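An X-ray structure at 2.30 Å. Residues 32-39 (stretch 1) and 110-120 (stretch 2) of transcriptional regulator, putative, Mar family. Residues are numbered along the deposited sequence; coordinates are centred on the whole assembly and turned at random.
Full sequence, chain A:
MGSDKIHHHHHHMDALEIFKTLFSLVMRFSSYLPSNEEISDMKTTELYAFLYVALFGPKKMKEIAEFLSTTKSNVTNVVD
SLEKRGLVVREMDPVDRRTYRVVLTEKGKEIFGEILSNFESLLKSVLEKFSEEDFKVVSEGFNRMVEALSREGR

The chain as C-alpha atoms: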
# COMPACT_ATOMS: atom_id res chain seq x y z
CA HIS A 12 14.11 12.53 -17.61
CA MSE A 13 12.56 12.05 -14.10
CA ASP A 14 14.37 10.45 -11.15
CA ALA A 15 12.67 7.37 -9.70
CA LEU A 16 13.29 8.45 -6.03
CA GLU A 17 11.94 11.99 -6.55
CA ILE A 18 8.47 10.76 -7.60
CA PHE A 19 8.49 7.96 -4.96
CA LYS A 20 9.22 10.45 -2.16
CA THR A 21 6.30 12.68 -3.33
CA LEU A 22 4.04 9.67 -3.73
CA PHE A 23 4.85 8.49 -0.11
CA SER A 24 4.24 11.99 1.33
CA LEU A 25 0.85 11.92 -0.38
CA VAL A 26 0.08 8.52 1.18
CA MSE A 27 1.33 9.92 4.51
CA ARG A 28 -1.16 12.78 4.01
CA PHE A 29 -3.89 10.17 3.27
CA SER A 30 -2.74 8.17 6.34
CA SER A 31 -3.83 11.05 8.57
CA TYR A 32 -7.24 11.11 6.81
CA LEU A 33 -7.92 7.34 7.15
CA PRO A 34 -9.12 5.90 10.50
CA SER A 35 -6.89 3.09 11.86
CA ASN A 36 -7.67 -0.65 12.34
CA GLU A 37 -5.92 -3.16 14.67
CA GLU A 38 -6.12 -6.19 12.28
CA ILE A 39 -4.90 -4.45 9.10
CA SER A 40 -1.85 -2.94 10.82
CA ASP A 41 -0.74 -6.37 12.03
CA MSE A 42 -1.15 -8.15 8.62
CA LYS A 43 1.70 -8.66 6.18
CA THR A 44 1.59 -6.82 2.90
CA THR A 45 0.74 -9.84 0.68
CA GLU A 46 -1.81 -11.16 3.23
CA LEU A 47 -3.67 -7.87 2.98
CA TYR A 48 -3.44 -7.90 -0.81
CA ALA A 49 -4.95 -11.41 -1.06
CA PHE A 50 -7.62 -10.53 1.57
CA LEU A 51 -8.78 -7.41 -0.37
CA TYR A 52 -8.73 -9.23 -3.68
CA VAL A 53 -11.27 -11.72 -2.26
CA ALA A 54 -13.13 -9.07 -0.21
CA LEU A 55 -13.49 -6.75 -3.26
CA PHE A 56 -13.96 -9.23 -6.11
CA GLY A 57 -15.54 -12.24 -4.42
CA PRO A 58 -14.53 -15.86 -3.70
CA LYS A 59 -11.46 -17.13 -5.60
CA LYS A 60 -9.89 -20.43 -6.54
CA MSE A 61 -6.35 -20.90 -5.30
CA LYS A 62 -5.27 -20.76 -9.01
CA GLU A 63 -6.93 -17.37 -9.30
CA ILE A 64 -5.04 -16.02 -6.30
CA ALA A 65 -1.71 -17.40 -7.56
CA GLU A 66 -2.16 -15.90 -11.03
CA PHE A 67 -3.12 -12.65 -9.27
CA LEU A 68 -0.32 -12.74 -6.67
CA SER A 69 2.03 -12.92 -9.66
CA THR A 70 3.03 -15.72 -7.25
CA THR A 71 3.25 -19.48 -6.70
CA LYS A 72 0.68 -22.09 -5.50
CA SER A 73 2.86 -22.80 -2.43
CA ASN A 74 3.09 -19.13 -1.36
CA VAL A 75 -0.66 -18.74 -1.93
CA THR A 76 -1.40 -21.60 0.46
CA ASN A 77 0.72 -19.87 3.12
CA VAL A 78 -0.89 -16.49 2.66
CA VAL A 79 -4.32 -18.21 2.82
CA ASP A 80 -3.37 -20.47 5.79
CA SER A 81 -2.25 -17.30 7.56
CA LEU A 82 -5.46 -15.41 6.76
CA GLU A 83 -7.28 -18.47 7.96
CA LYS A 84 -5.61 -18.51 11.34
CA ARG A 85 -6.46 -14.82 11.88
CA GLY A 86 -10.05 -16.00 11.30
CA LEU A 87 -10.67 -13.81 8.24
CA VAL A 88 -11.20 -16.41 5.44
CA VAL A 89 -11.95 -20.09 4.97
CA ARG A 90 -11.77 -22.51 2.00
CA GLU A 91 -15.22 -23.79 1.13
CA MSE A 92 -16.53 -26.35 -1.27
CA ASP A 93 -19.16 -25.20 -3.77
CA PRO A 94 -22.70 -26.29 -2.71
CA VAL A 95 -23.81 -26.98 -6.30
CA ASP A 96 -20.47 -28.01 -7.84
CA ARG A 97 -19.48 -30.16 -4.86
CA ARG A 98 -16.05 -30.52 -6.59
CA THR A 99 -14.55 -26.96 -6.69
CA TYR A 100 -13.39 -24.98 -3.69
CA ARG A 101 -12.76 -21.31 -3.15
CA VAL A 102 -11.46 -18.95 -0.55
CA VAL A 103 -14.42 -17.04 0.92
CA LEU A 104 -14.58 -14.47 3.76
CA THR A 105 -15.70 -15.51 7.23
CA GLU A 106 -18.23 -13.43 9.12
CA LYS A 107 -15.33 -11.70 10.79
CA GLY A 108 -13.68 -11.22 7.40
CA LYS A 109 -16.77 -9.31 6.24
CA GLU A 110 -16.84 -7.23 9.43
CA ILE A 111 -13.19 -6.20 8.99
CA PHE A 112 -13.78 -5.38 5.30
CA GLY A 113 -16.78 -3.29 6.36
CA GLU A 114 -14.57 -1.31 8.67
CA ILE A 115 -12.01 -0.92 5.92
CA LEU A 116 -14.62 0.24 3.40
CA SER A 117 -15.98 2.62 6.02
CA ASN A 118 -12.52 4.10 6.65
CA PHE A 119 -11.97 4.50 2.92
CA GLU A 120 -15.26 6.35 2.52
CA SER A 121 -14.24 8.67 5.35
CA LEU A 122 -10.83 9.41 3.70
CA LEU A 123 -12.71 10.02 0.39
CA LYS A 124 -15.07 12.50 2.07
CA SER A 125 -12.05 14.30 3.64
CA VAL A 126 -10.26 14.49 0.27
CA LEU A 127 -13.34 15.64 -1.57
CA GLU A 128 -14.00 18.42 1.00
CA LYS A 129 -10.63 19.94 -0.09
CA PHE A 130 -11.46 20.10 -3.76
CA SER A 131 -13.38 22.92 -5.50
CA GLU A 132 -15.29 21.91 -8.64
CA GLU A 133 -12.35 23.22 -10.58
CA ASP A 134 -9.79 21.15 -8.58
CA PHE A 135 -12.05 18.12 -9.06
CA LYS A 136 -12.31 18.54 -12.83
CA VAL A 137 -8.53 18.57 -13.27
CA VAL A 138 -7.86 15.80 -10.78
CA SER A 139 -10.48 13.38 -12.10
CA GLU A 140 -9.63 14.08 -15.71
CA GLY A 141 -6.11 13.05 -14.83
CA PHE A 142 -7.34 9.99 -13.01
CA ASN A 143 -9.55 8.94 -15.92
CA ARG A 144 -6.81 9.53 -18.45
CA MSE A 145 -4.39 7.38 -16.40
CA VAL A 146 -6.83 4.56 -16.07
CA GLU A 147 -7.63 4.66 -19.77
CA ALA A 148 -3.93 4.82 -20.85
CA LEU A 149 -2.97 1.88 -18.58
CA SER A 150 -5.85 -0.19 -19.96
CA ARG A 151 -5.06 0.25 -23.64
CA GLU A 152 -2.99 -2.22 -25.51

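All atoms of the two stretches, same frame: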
# COMPACT_ATOMS: atom_id res chain seq x y z
N TYR A 32 -5.82 10.93 7.16
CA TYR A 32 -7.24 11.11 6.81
C TYR A 32 -8.07 9.82 6.93
O TYR A 32 -9.29 9.85 6.79
CB TYR A 32 -7.37 11.61 5.37
CG TYR A 32 -6.82 13.00 5.10
CD1 TYR A 32 -7.09 14.06 5.96
CD2 TYR A 32 -6.07 13.25 3.95
CE1 TYR A 32 -6.61 15.32 5.70
CE2 TYR A 32 -5.59 14.52 3.68
CZ TYR A 32 -5.87 15.55 4.56
OH TYR A 32 -5.39 16.82 4.31
N LEU A 33 -7.38 8.70 7.21
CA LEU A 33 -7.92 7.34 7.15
C LEU A 33 -7.89 6.71 8.55
O LEU A 33 -6.83 6.35 9.05
CB LEU A 33 -7.07 6.50 6.19
CG LEU A 33 -7.45 5.05 5.82
CD1 LEU A 33 -8.63 5.01 4.88
CD2 LEU A 33 -6.25 4.32 5.17
N PRO A 34 -9.06 6.55 9.18
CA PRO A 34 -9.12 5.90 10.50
C PRO A 34 -8.36 4.55 10.56
O PRO A 34 -8.37 3.77 9.59
CB PRO A 34 -10.62 5.67 10.71
CG PRO A 34 -11.30 6.66 9.83
CD PRO A 34 -10.39 6.95 8.68
N SER A 35 -7.72 4.29 11.70
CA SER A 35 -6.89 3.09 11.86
C SER A 35 -7.73 1.83 12.11
O SER A 35 -8.96 1.90 12.23
CB SER A 35 -5.86 3.29 12.97
OG SER A 35 -6.45 3.21 14.27
N ASN A 36 -7.05 0.68 12.17
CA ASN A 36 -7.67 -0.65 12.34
C ASN A 36 -6.62 -1.64 12.91
O ASN A 36 -5.52 -1.77 12.36
CB ASN A 36 -8.28 -1.12 10.97
CG ASN A 36 -8.50 -2.67 10.86
OD1 ASN A 36 -8.83 -3.35 11.86
ND2 ASN A 36 -8.30 -3.23 9.64
N GLU A 37 -6.93 -2.31 14.00
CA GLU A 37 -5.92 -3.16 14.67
C GLU A 37 -5.52 -4.43 13.88
O GLU A 37 -4.39 -4.92 14.05
CB GLU A 37 -6.37 -3.54 16.09
N GLU A 38 -6.42 -4.95 13.04
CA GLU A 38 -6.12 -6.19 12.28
C GLU A 38 -5.22 -5.84 11.08
O GLU A 38 -4.12 -6.43 10.93
CB GLU A 38 -7.40 -6.96 11.84
CG GLU A 38 -7.85 -8.15 12.80
CD GLU A 38 -8.45 -7.68 14.14
N ILE A 39 -5.64 -4.86 10.28
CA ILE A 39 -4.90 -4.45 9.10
C ILE A 39 -3.44 -4.09 9.39
O ILE A 39 -2.56 -4.42 8.61
CB ILE A 39 -5.61 -3.26 8.34
N GLU A 110 -16.76 -8.34 8.47
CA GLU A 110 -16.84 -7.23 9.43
C GLU A 110 -15.59 -6.35 9.31
O GLU A 110 -15.72 -5.14 9.37
CB GLU A 110 -17.07 -7.72 10.88
N ILE A 111 -14.42 -6.96 9.14
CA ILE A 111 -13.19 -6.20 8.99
C ILE A 111 -13.22 -5.44 7.66
O ILE A 111 -12.83 -4.29 7.62
CB ILE A 111 -11.90 -7.08 9.05
CG1 ILE A 111 -11.70 -7.68 10.46
CG2 ILE A 111 -10.64 -6.26 8.75
CD1 ILE A 111 -11.36 -6.68 11.54
N PHE A 112 -13.69 -6.08 6.59
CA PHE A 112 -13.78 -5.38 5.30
C PHE A 112 -14.75 -4.21 5.38
O PHE A 112 -14.49 -3.17 4.81
CB PHE A 112 -14.20 -6.28 4.16
CG PHE A 112 -14.28 -5.56 2.85
CD1 PHE A 112 -13.15 -4.89 2.34
CD2 PHE A 112 -15.46 -5.53 2.13
CE1 PHE A 112 -13.23 -4.16 1.14
CE2 PHE A 112 -15.56 -4.85 0.95
CZ PHE A 112 -14.44 -4.13 0.46
N GLY A 113 -15.85 -4.37 6.11
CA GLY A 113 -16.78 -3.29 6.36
C GLY A 113 -16.15 -2.11 7.07
O GLY A 113 -16.41 -0.97 6.74
N GLU A 114 -15.30 -2.38 8.05
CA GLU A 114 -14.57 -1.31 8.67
C GLU A 114 -13.63 -0.63 7.69
O GLU A 114 -13.45 0.58 7.73
CB GLU A 114 -13.72 -1.83 9.82
CG GLU A 114 -14.50 -2.25 11.03
CD GLU A 114 -13.61 -3.01 12.02
OE1 GLU A 114 -12.36 -2.81 11.91
OE2 GLU A 114 -14.14 -3.79 12.87
N ILE A 115 -12.99 -1.42 6.85
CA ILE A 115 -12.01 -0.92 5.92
C ILE A 115 -12.68 -0.01 4.87
O ILE A 115 -12.16 1.05 4.54
CB ILE A 115 -11.30 -2.09 5.23
CG1 ILE A 115 -10.22 -2.66 6.15
CG2 ILE A 115 -10.65 -1.64 3.92
CD1 ILE A 115 -9.47 -3.84 5.52
N LEU A 116 -13.81 -0.48 4.37
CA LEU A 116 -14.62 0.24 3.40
C LEU A 116 -15.14 1.53 4.01
O LEU A 116 -15.11 2.58 3.38
CB LEU A 116 -15.75 -0.64 2.91
CG LEU A 116 -16.65 -0.07 1.83
CD1 LEU A 116 -15.81 0.69 0.73
CD2 LEU A 116 -17.56 -1.23 1.23
N SER A 117 -15.53 1.46 5.28
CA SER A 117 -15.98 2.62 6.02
C SER A 117 -14.86 3.66 6.21
O SER A 117 -15.08 4.86 6.08
CB SER A 117 -16.51 2.15 7.36
OG SER A 117 -17.21 3.18 8.02
N ASN A 118 -13.65 3.20 6.50
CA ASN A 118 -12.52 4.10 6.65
C ASN A 118 -12.17 4.74 5.33
O ASN A 118 -11.80 5.90 5.30
CB ASN A 118 -11.32 3.34 7.20
CG ASN A 118 -11.55 2.84 8.60
OD1 ASN A 118 -12.53 3.22 9.25
ND2 ASN A 118 -10.64 2.00 9.10
N PHE A 119 -12.26 3.98 4.25
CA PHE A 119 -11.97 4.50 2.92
C PHE A 119 -12.97 5.60 2.51
O PHE A 119 -12.60 6.62 1.97
CB PHE A 119 -12.01 3.36 1.89
CG PHE A 119 -11.73 3.80 0.48
CD1 PHE A 119 -10.43 3.99 0.03
CD2 PHE A 119 -12.78 4.04 -0.41
CE1 PHE A 119 -10.16 4.40 -1.28
CE2 PHE A 119 -12.52 4.44 -1.73
CZ PHE A 119 -11.21 4.62 -2.16
N GLU A 120 -14.24 5.37 2.79
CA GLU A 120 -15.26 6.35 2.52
C GLU A 120 -15.04 7.68 3.26
O GLU A 120 -15.18 8.76 2.67
CB GLU A 120 -16.61 5.77 2.87
CG GLU A 120 -17.66 6.44 2.09
CD GLU A 120 -19.01 5.87 2.34
OE1 GLU A 120 -19.11 4.91 3.18
OE2 GLU A 120 -19.97 6.40 1.70
O HOH W 1 -11.50 0.21 11.72

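This is a small loop-against-helix contact, held by van der Waals packing and one bridging water, with no direct hydrogen bond between the modelled atoms of the two stretches. It buries 393 Å², both sides summed.

Stretch 2 is helical throughout, with regular backbone bonds such as Asn118 N to Glu114 O at 2.9 Å. Stretch 1 is mostly extended loop and enters a weakly bonded helix at about Glu37. The two stretches run in opposite senses. Pro34 lies beside Asn118, with CA atoms 5.4 Å apart; Asn36 then faces Ile115, and Glu38 faces Ile111, each pair with CA atoms 7.8 Å apart. The loop is therefore closest to the helix at Pro34.

Asn118 is the centre of the contact and has the largest covered area. Its ND2 lies 2.9 Å from Pro34 O, but the angle is too poor for a hydrogen bond. Its OD1 packs 3.4 Å from Pro34 CB. Leu33 turns its side chain in, placing CD1 3.3 Å from Asn118 O and 3.8 Å from Phe119 N.

Water 1 supplies the polar link. It donates to Ser35 O and to Glu114 OE1, both at 3.1 Å, and accepts from Asn118 ND2 at 3.3 Å. The loop carbonyl is thus joined to two helix side chains one turn apart.

Asn36 points toward the helix but bonds within its own stretch. Its OD1 accepts from Glu38 N at 3.1 Å, capping the helix that follows by satisfying a free backbone NH. Its ND2 rests against aliphatic carbon, 3.9 Å from Ile111 CG2 and 4.0 Å from Ile115 CG1. Farther along, Glu38 CB meets Ile111 CD1 at 4.0 Å, a contact between aliphatic carbons. The carboxylate oxygens of Glu38 are not modelled, so any bonds they make cannot be assessed.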